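Local coordinates for protein beta-lactamase Rm3 (Uncultured bacterium, PDB 5IQK) that hydrolyses the beta-lactam ring of antibiotics as a zinc-dependent subclass B3 metallo-beta-lactamase, and so probably confers antibiotic resistance, at residues T9-Q14 with G27-L31; R18-T23 with W164-D168; Y146-H150 with S161-Q165; Y177-I181 with Y253-A257. All coordinates share one frame; numbering follows the deposited sequence.

How the interactions relate
The four contacts sample the metallo-beta-lactamase alpha-beta/beta-alpha sandwich, and interaction 2 bridges its two sheets. Interaction 1, at the N-terminal helix 5-10 and the loop after strand 23-25, lies beside the zinc site; interaction 2 follows it directly in the chain, and the segments of the two alternate. Interactions 2 and 3, with centres about 13 Å apart, share Trp164 and Gln165 on strand 160-168, the first reaching across to the other sheet and the second pairing within its own. Strand 171-178 neighbours this strand and carries interaction 4 to helix 249-269; Ser161 OG meets Asp179 N there. Interactions 1 and 4 thus border the zinc site, while 2 and 3 build the sheet framework farther away.

Interaction 1. Residues T9-Q14 with G27-L31; sequences TWNADQ and GMKGL
Lys29 CB lies 3.8 Å from Ala12 CB, the first of several contacts by which this side chain fastens the loop 27-31 to the segment that leaves helix 5-10. With CG anti to the backbone N (chi1 -156°) and bends at the next two torsions, the chain folds back along residues 12-14. CD then passes Gln14 OE1, CE comes to 3.3 Å from Asp13 O, and NZ donates to Gln14 OE1 at 2.7 Å. The ammonium sits above the amide plane, 47° out of it, and the two side chains cross at about a right angle.

Backbone bonds fix the base of this arm: Lys29 N donates to Ala12 O at 2.8 Å, and Gly30 N to Trp10 O at 2.9 Å. The Gly30 backbone lies directly against Trp10, their CA atoms 3.8 Å apart. Beside it, Trp10 CB packs on Leu31 CG, while the indole makes an edge-to-face contact with the zinc ligand His223. Met28 CG lies 3.4 Å from Asn11 OD1, the two side chains running alongside each other; that oxygen is hydrogen-bonded by Ser52. Two waters bridge Gln14 and Gly27 O.

Main-chain bonds therefore set the spacing of the N-terminal segment and the loop, and the lysine-glutamine bond fastens the outer end, with the Leu31 side chain about 5 Å from a bound zinc ion.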
# COMPACT_ATOMS: atom_id res chain seq x y z
N THR A 9 -12.12 13.02 -0.65
CA THR A 9 -12.75 11.72 -0.40
C THR A 9 -11.74 10.68 0.08
O THR A 9 -11.97 9.99 1.07
CB THR A 9 -13.47 11.19 -1.65
OG1 THR A 9 -14.56 12.06 -1.96
CG2 THR A 9 -14.02 9.79 -1.41
N TRP A 10 -10.63 10.57 -0.63
CA TRP A 10 -9.60 9.60 -0.26
C TRP A 10 -9.05 9.84 1.15
O TRP A 10 -8.73 8.88 1.86
CB TRP A 10 -8.45 9.63 -1.27
CG TRP A 10 -8.80 8.99 -2.62
CD1 TRP A 10 -9.97 8.40 -2.97
CD2 TRP A 10 -7.94 8.90 -3.76
NE1 TRP A 10 -9.90 7.94 -4.28
CE2 TRP A 10 -8.66 8.23 -4.77
CE3 TRP A 10 -6.64 9.34 -4.03
CZ2 TRP A 10 -8.11 7.98 -6.04
CZ3 TRP A 10 -6.10 9.09 -5.28
CH2 TRP A 10 -6.83 8.41 -6.26
N ASN A 11 -8.92 11.10 1.53
CA ASN A 11 -8.30 11.44 2.82
C ASN A 11 -9.27 11.57 3.99
O ASN A 11 -8.86 11.96 5.08
CB ASN A 11 -7.51 12.75 2.69
CG ASN A 11 -6.49 12.94 3.81
OD1 ASN A 11 -5.73 12.02 4.13
ND2 ASN A 11 -6.48 14.12 4.41
N ALA A 12 -10.54 11.23 3.78
CA ALA A 12 -11.55 11.37 4.83
C ALA A 12 -11.21 10.53 6.06
O ALA A 12 -10.63 9.45 5.96
CB ALA A 12 -12.92 10.98 4.30
N ASP A 13 -11.57 11.06 7.23
CA ASP A 13 -11.33 10.37 8.50
C ASP A 13 -11.81 8.94 8.51
O ASP A 13 -12.92 8.64 8.05
CB ASP A 13 -12.03 11.10 9.64
CG ASP A 13 -11.41 12.43 9.97
OD1 ASP A 13 -10.35 12.76 9.42
OD2 ASP A 13 -12.00 13.13 10.82
N GLN A 14 -10.99 8.07 9.08
CA GLN A 14 -11.41 6.73 9.44
C GLN A 14 -10.90 6.45 10.84
O GLN A 14 -9.71 6.58 11.09
CB GLN A 14 -10.88 5.69 8.45
CG GLN A 14 -11.14 4.27 8.92
CD GLN A 14 -12.62 3.98 9.06
OE1 GLN A 14 -13.36 4.11 8.10
NE2 GLN A 14 -13.05 3.61 10.26
N GLY A 27 -5.18 4.13 8.62
CA GLY A 27 -5.33 4.95 7.43
C GLY A 27 -6.61 5.78 7.38
O GLY A 27 -7.19 6.14 8.41
N MET A 28 -7.02 6.11 6.16
CA MET A 28 -8.15 7.00 5.89
C MET A 28 -9.24 6.23 5.13
O MET A 28 -9.10 5.04 4.86
CB MET A 28 -7.69 8.22 5.07
CG MET A 28 -6.83 9.24 5.83
SD MET A 28 -5.27 8.60 6.51
CE MET A 28 -4.51 7.88 5.05
N LYS A 29 -10.32 6.91 4.76
CA LYS A 29 -11.42 6.23 4.09
C LYS A 29 -11.03 5.67 2.71
O LYS A 29 -11.59 4.67 2.27
CB LYS A 29 -12.62 7.17 3.95
CG LYS A 29 -13.94 6.44 3.83
CD LYS A 29 -14.30 5.74 5.12
CE LYS A 29 -14.84 6.71 6.16
NZ LYS A 29 -15.12 6.06 7.47
N GLY A 30 -10.09 6.32 2.04
CA GLY A 30 -9.76 5.91 0.68
C GLY A 30 -8.31 5.55 0.44
O GLY A 30 -7.93 5.25 -0.70
N LEU A 31 -7.50 5.59 1.50
CA LEU A 31 -6.06 5.32 1.42
C LEU A 31 -5.60 4.54 2.65
O LEU A 31 -5.78 5.00 3.77
CB LEU A 31 -5.28 6.63 1.33
CG LEU A 31 -5.59 7.54 0.14
CD1 LEU A 31 -4.95 8.90 0.35
CD2 LEU A 31 -5.09 6.89 -1.14
O HOH W 1 -8.09 8.91 9.26
O HOH W 2 -7.70 4.60 10.68

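Interaction 2. Residues R18-T23 with W164-D168; sequences RLFGNT and WQSCD
Three hydrogen bonds in series link an indole N-H, two hydroxyls and an amide oxygen between the two sheets of the metallo-beta-lactamase sandwich: Trp164 NE1 donates to Thr23 OG1 at 3.0 Å, Thr23 OG1 to Ser166 OG at 2.5 Å, and Ser166 OG to Asn22 OD1 at 2.7 Å. The indole bond is nearly straight (171°) and lies in the ring plane, so Thr23 OG1 sits at the indole edge. Ser166 approaches the Asn22 amide differently, from above its plane. Both hydroxyls thus accept one bond and donate another, a chain that fixes their rotation.

Residues 18-23 form a hairpin: a type II' turn from Phe20 to Thr23, with a classic beta bulge where Leu19 and Phe20 both face Thr23. Gly21 takes the positive-phi corner, against Cys167 O. The corner also donates weakly from Gly21 N to Asp168 OD2, which lies over one face of the Arg18 guanidinium; the arginine instead directs NE at Gly21 O, 2.8 Å away and in plane.

Packing of Phe20 completes the contact. Its ring, carried by a CG anti to the backbone N (chi1 -174°), lies against Ser166-Asp168, where CZ is 3.8 Å from Asp168 CB. Cys167 itself is tied to Cys172 by a disulfide. At the ring's edge, near its plane, Phe20 CE1 comes to 3.1 Å from Ser166 O.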
# COMPACT_ATOMS: atom_id res chain seq x y z
N ARG A 18 -8.18 -2.62 15.11
CA ARG A 18 -7.37 -3.78 15.00
C ARG A 18 -7.87 -4.70 13.94
O ARG A 18 -9.03 -4.94 13.81
CB ARG A 18 -7.33 -4.53 16.33
CG ARG A 18 -6.68 -5.88 16.25
CD ARG A 18 -6.90 -6.66 17.54
NE ARG A 18 -5.69 -7.09 18.19
CZ ARG A 18 -5.66 -7.58 19.40
NH1 ARG A 18 -6.80 -7.72 20.05
NH2 ARG A 18 -4.54 -7.97 19.95
N LEU A 19 -6.96 -5.24 13.16
CA LEU A 19 -7.31 -6.19 12.12
C LEU A 19 -7.21 -7.61 12.63
O LEU A 19 -8.20 -8.34 12.69
CB LEU A 19 -6.42 -6.01 10.90
CG LEU A 19 -6.75 -4.77 10.09
CD1 LEU A 19 -5.54 -4.39 9.24
CD2 LEU A 19 -7.96 -5.07 9.21
N PHE A 20 -5.99 -7.99 13.00
CA PHE A 20 -5.72 -9.28 13.61
C PHE A 20 -4.41 -9.20 14.38
O PHE A 20 -3.40 -8.75 13.85
CB PHE A 20 -5.65 -10.38 12.55
CG PHE A 20 -5.52 -11.76 13.13
CD1 PHE A 20 -4.28 -12.38 13.20
CD2 PHE A 20 -6.63 -12.41 13.65
CE1 PHE A 20 -4.16 -13.65 13.75
CE2 PHE A 20 -6.51 -13.67 14.20
CZ PHE A 20 -5.28 -14.29 14.26
N GLY A 21 -4.44 -9.64 15.64
CA GLY A 21 -3.26 -9.66 16.48
C GLY A 21 -2.58 -8.31 16.60
O GLY A 21 -3.19 -7.33 17.04
N ASN A 22 -1.33 -8.24 16.18
CA ASN A 22 -0.55 -7.02 16.29
C ASN A 22 -0.64 -6.13 15.05
O ASN A 22 0.16 -5.22 14.89
CB ASN A 22 0.91 -7.34 16.59
CG ASN A 22 1.56 -8.20 15.51
OD1 ASN A 22 0.92 -9.07 14.93
ND2 ASN A 22 2.83 -7.94 15.22
N THR A 23 -1.60 -6.42 14.17
CA THR A 23 -1.79 -5.64 12.94
C THR A 23 -3.00 -4.71 13.05
O THR A 23 -4.11 -5.18 13.29
CB THR A 23 -1.97 -6.56 11.71
OG1 THR A 23 -0.81 -7.40 11.55
CG2 THR A 23 -2.19 -5.73 10.43
N TRP A 164 3.52 -10.72 5.96
CA TRP A 164 4.03 -11.03 7.28
C TRP A 164 3.00 -11.90 7.98
O TRP A 164 1.90 -12.09 7.48
CB TRP A 164 4.30 -9.75 8.07
CG TRP A 164 3.07 -8.95 8.39
CD1 TRP A 164 2.40 -8.93 9.58
CD2 TRP A 164 2.35 -8.08 7.51
NE1 TRP A 164 1.32 -8.09 9.51
CE2 TRP A 164 1.26 -7.55 8.25
CE3 TRP A 164 2.52 -7.69 6.18
CZ2 TRP A 164 0.36 -6.66 7.70
CZ3 TRP A 164 1.61 -6.80 5.63
CH2 TRP A 164 0.55 -6.29 6.38
N GLN A 165 3.35 -12.40 9.17
CA GLN A 165 2.39 -13.15 9.97
C GLN A 165 2.03 -12.38 11.23
O GLN A 165 2.87 -11.69 11.80
CB GLN A 165 2.96 -14.53 10.37
CG GLN A 165 3.40 -15.39 9.22
CD GLN A 165 3.48 -16.86 9.60
OE1 GLN A 165 3.62 -17.21 10.78
NE2 GLN A 165 3.40 -17.73 8.60
N SER A 166 0.78 -12.51 11.64
CA SER A 166 0.32 -11.95 12.91
C SER A 166 -0.39 -13.05 13.67
O SER A 166 -1.11 -13.85 13.08
CB SER A 166 -0.61 -10.76 12.70
OG SER A 166 0.13 -9.59 12.43
N CYS A 167 -0.15 -13.09 14.98
CA CYS A 167 -0.69 -14.15 15.84
C CYS A 167 -1.57 -13.58 16.94
O CYS A 167 -1.31 -12.50 17.46
CB CYS A 167 0.45 -14.96 16.45
SG CYS A 167 1.54 -15.78 15.24
N ASP A 168 -2.59 -14.33 17.29
CA ASP A 168 -3.47 -13.98 18.41
C ASP A 168 -3.35 -15.17 19.34
O ASP A 168 -4.28 -15.89 19.56
CB ASP A 168 -4.90 -13.69 18.02
CG ASP A 168 -5.41 -12.32 18.57
OD1 ASP A 168 -5.39 -12.14 19.81
OD2 ASP A 168 -5.81 -11.44 17.75
O HOH W 3 1.84 -11.92 16.11

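Interaction 3. Residues Y146-H150 with S161-Q165; sequences YLTAH and SWTWQ
The beta hairpin of strands 145-151 and 160-168 lies in the five-stranded mixed sheet, and its pairing runs from Thr148 with Thr163 to His150 with Ser161. Both of these antiparallel pairs are hydrogen-bonded, with Thr148 N reaching Thr163 O at 2.9 Å and Ser161 N reaching His150 O at 2.9 Å. Between them Ala149 and Trp162 form a non-hydrogen-bonded pair.

Each face of the hairpin has its own chemistry. On the one bearing Ala149 and Trp162, the alanine methyl sits over the indole, with CB 3.8 Å from the centroid of the six-membered ring and 20° off its normal, a CH-pi contact; Trp162 NE1 is held by Asn75 O. Leu147 lies alongside Trp164, its CD2 3.6 Å from Trp164 CE3. On the other face, His150 NE2 and Thr163 OG1 share a hydrogen bond of 2.9 Å, the oxygen at the imidazole edge and in its plane. Thr163 OG1 lies between its own backbone N and carbonyl carbon (chi1 59°), which turns it to the ring. Water links Tyr146 O to Gln165 N beyond the Thr148-Thr163 pair.

Leu147 and Trp164 pack on Val43 and Ile45 of the other sheet, as in the sandwich core of the metallo-beta-lactamase fold.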
# COMPACT_ATOMS: atom_id res chain seq x y z
N TYR A 146 8.65 -9.92 11.11
CA TYR A 146 9.42 -10.10 9.89
C TYR A 146 8.56 -9.92 8.66
O TYR A 146 7.55 -10.61 8.49
CB TYR A 146 10.11 -11.46 9.88
CG TYR A 146 11.23 -11.53 10.88
CD1 TYR A 146 12.55 -11.38 10.47
CD2 TYR A 146 10.98 -11.74 12.23
CE1 TYR A 146 13.60 -11.44 11.38
CE2 TYR A 146 12.02 -11.79 13.15
CZ TYR A 146 13.32 -11.65 12.72
OH TYR A 146 14.36 -11.71 13.63
N LEU A 147 8.94 -8.95 7.85
CA LEU A 147 8.19 -8.59 6.66
C LEU A 147 8.96 -9.03 5.43
O LEU A 147 10.20 -9.06 5.46
CB LEU A 147 7.92 -7.09 6.63
CG LEU A 147 7.02 -6.69 7.80
CD1 LEU A 147 7.66 -5.58 8.59
CD2 LEU A 147 5.67 -6.26 7.26
N THR A 148 8.25 -9.41 4.38
CA THR A 148 8.87 -9.80 3.13
C THR A 148 8.27 -8.99 2.00
O THR A 148 7.05 -8.84 1.91
CB THR A 148 8.71 -11.31 2.84
OG1 THR A 148 9.30 -12.06 3.91
CG2 THR A 148 9.41 -11.71 1.55
N ALA A 149 9.14 -8.43 1.17
CA ALA A 149 8.71 -7.64 0.02
C ALA A 149 8.49 -8.51 -1.20
O ALA A 149 9.24 -9.45 -1.45
CB ALA A 149 9.74 -6.57 -0.27
N HIS A 150 7.46 -8.19 -1.97
CA HIS A 150 7.18 -8.90 -3.21
C HIS A 150 7.01 -7.87 -4.31
O HIS A 150 6.11 -7.03 -4.24
CB HIS A 150 5.93 -9.76 -3.09
CG HIS A 150 5.97 -10.73 -1.95
ND1 HIS A 150 6.44 -12.02 -2.09
CD2 HIS A 150 5.64 -10.59 -0.65
CE1 HIS A 150 6.38 -12.63 -0.92
NE2 HIS A 150 5.89 -11.78 -0.03
N SER A 161 4.39 -5.20 -2.85
CA SER A 161 3.43 -5.71 -1.88
C SER A 161 4.21 -6.37 -0.73
O SER A 161 5.37 -6.76 -0.90
CB SER A 161 2.47 -6.70 -2.53
OG SER A 161 1.73 -6.07 -3.57
N TRP A 162 3.57 -6.49 0.44
CA TRP A 162 4.25 -6.93 1.65
C TRP A 162 3.49 -8.04 2.35
O TRP A 162 2.26 -8.00 2.42
CB TRP A 162 4.42 -5.75 2.62
CG TRP A 162 5.33 -4.68 2.12
CD1 TRP A 162 4.98 -3.57 1.40
CD2 TRP A 162 6.75 -4.61 2.31
NE1 TRP A 162 6.11 -2.81 1.13
CE2 TRP A 162 7.20 -3.43 1.68
CE3 TRP A 162 7.68 -5.42 2.95
CZ2 TRP A 162 8.54 -3.05 1.68
CZ3 TRP A 162 9.01 -5.05 2.95
CH2 TRP A 162 9.43 -3.87 2.31
N THR A 163 4.21 -9.03 2.86
CA THR A 163 3.59 -10.09 3.65
C THR A 163 4.29 -10.27 4.98
O THR A 163 5.49 -10.02 5.12
CB THR A 163 3.61 -11.45 2.94
OG1 THR A 163 4.97 -11.83 2.67
CG2 THR A 163 2.80 -11.41 1.65
N TRP A 164 3.52 -10.72 5.96
CA TRP A 164 4.03 -11.03 7.28
C TRP A 164 3.00 -11.90 7.98
O TRP A 164 1.90 -12.09 7.48
CB TRP A 164 4.30 -9.75 8.07
CG TRP A 164 3.07 -8.95 8.39
CD1 TRP A 164 2.40 -8.93 9.58
CD2 TRP A 164 2.35 -8.08 7.51
NE1 TRP A 164 1.32 -8.09 9.51
CE2 TRP A 164 1.26 -7.55 8.25
CE3 TRP A 164 2.52 -7.69 6.18
CZ2 TRP A 164 0.36 -6.66 7.70
CZ3 TRP A 164 1.61 -6.80 5.63
CH2 TRP A 164 0.55 -6.29 6.38
N GLN A 165 3.35 -12.40 9.17
CA GLN A 165 2.39 -13.15 9.97
C GLN A 165 2.03 -12.38 11.23
O GLN A 165 2.87 -11.69 11.80
CB GLN A 165 2.96 -14.53 10.37
CG GLN A 165 3.40 -15.39 9.22
CD GLN A 165 3.48 -16.86 9.60
OE1 GLN A 165 3.62 -17.21 10.78
NE2 GLN A 165 3.40 -17.73 8.60
O HOH W 4 6.17 -12.13 9.92

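Interaction 4. Residues Y177-I181 with Y253-A257; sequences YADSI and YVAAA
Ile181 CD1 drives into the angle between the Tyr253 ring and Ala257 of helix 249-269, one turn apart on the same side of that helix. The methyl lies 3.6 Å from Tyr253 CE2 and 3.5 Å from Ala257 CB, the latter tighter than usual carbon contact. Ile181 CG1 sits between its backbone N and carbonyl carbon (chi1 50°), which aims the branch at the helix. From the strand end, Ala178 CB adds a second approach to the same ring atom, Tyr253 CE2, at 3.6 Å. Leu211 of helix 200-212 also touches Ile181, and Leu219 of strand 218-221 touches both Ala178 and Tyr253, so the core is shared among several elements.

Tyr253 extends from the helix to the loop because its CG is anti to the backbone N (chi1 -177°). At its tip, Tyr253 OH donates to Asp179 O at 2.7 Å; the carbonyl oxygen lies in the ring plane, whereas the hydroxyl stands above the carbonyl plane, 48° out of it. The hydroxyl is gripped again by a water that accepts from Ile181 N, and a second water joins Ile181 O to Ala257 O.

Asp179 OD1 meanwhile holds ND1 of the zinc ligand His77. The Tyr253 hydroxyl and the backbone polar groups round it are thus satisfied by direct and water-mediated bonds, and the tyrosine bond may help to position Asp179 beside the metal site.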
# COMPACT_ATOMS: atom_id res chain seq x y z
N TYR A 177 -0.40 -7.00 2.50
CA TYR A 177 -0.67 -5.64 2.08
C TYR A 177 -0.41 -5.61 0.59
O TYR A 177 0.75 -5.67 0.17
CB TYR A 177 0.21 -4.63 2.82
CG TYR A 177 -0.17 -3.18 2.59
CD1 TYR A 177 -0.98 -2.50 3.49
CD2 TYR A 177 0.27 -2.48 1.46
CE1 TYR A 177 -1.34 -1.18 3.29
CE2 TYR A 177 -0.08 -1.16 1.24
CZ TYR A 177 -0.88 -0.51 2.16
OH TYR A 177 -1.23 0.80 1.96
N ALA A 178 -1.47 -5.55 -0.21
CA ALA A 178 -1.33 -5.63 -1.66
C ALA A 178 -1.29 -4.25 -2.28
O ALA A 178 -2.15 -3.41 -2.01
CB ALA A 178 -2.45 -6.44 -2.27
N ASP A 179 -0.28 -4.01 -3.10
CA ASP A 179 -0.21 -2.76 -3.81
C ASP A 179 -1.33 -2.66 -4.84
O ASP A 179 -1.91 -3.67 -5.24
CB ASP A 179 1.15 -2.60 -4.50
CG ASP A 179 1.39 -1.18 -4.96
OD1 ASP A 179 0.70 -0.26 -4.44
OD2 ASP A 179 2.23 -0.98 -5.85
N SER A 180 -1.62 -1.44 -5.25
CA SER A 180 -2.48 -1.21 -6.42
C SER A 180 -1.96 -1.97 -7.61
O SER A 180 -0.76 -1.93 -7.88
CB SER A 180 -2.53 0.28 -6.76
OG SER A 180 -3.01 1.04 -5.67
N ILE A 181 -2.85 -2.65 -8.33
CA ILE A 181 -2.52 -3.31 -9.59
C ILE A 181 -3.56 -2.96 -10.65
O ILE A 181 -3.77 -3.71 -11.61
CB ILE A 181 -2.44 -4.84 -9.42
CG1 ILE A 181 -3.68 -5.36 -8.70
CG2 ILE A 181 -1.19 -5.22 -8.65
CD1 ILE A 181 -3.78 -6.87 -8.67
N TYR A 253 -8.92 -10.42 -5.64
CA TYR A 253 -8.29 -9.13 -5.92
C TYR A 253 -7.64 -9.15 -7.30
O TYR A 253 -7.79 -8.21 -8.10
CB TYR A 253 -7.27 -8.83 -4.83
CG TYR A 253 -6.55 -7.50 -4.90
CD1 TYR A 253 -7.22 -6.32 -4.60
CD2 TYR A 253 -5.19 -7.43 -5.20
CE1 TYR A 253 -6.55 -5.10 -4.62
CE2 TYR A 253 -4.52 -6.22 -5.22
CZ TYR A 253 -5.20 -5.05 -4.94
OH TYR A 253 -4.54 -3.85 -4.95
N VAL A 254 -6.92 -10.23 -7.58
CA VAL A 254 -6.28 -10.37 -8.89
C VAL A 254 -7.32 -10.55 -9.99
O VAL A 254 -7.20 -9.97 -11.08
CB VAL A 254 -5.30 -11.56 -8.91
CG1 VAL A 254 -4.78 -11.81 -10.34
CG2 VAL A 254 -4.15 -11.30 -7.94
N ALA A 255 -8.35 -11.35 -9.72
CA ALA A 255 -9.40 -11.58 -10.70
C ALA A 255 -10.04 -10.26 -11.14
O ALA A 255 -10.25 -10.03 -12.33
CB ALA A 255 -10.45 -12.52 -10.15
N ALA A 256 -10.31 -9.38 -10.18
CA ALA A 256 -10.91 -8.07 -10.46
C ALA A 256 -9.99 -7.18 -11.28
O ALA A 256 -10.44 -6.45 -12.18
CB ALA A 256 -11.31 -7.38 -9.16
N ALA A 257 -8.70 -7.24 -10.97
CA ALA A 257 -7.70 -6.45 -11.67
C ALA A 257 -7.52 -6.96 -13.10
O ALA A 257 -7.27 -6.17 -14.02
CB ALA A 257 -6.39 -6.47 -10.93
O HOH W 5 -5.43 -3.90 -13.83
O HOH W 6 -5.70 -2.50 -7.49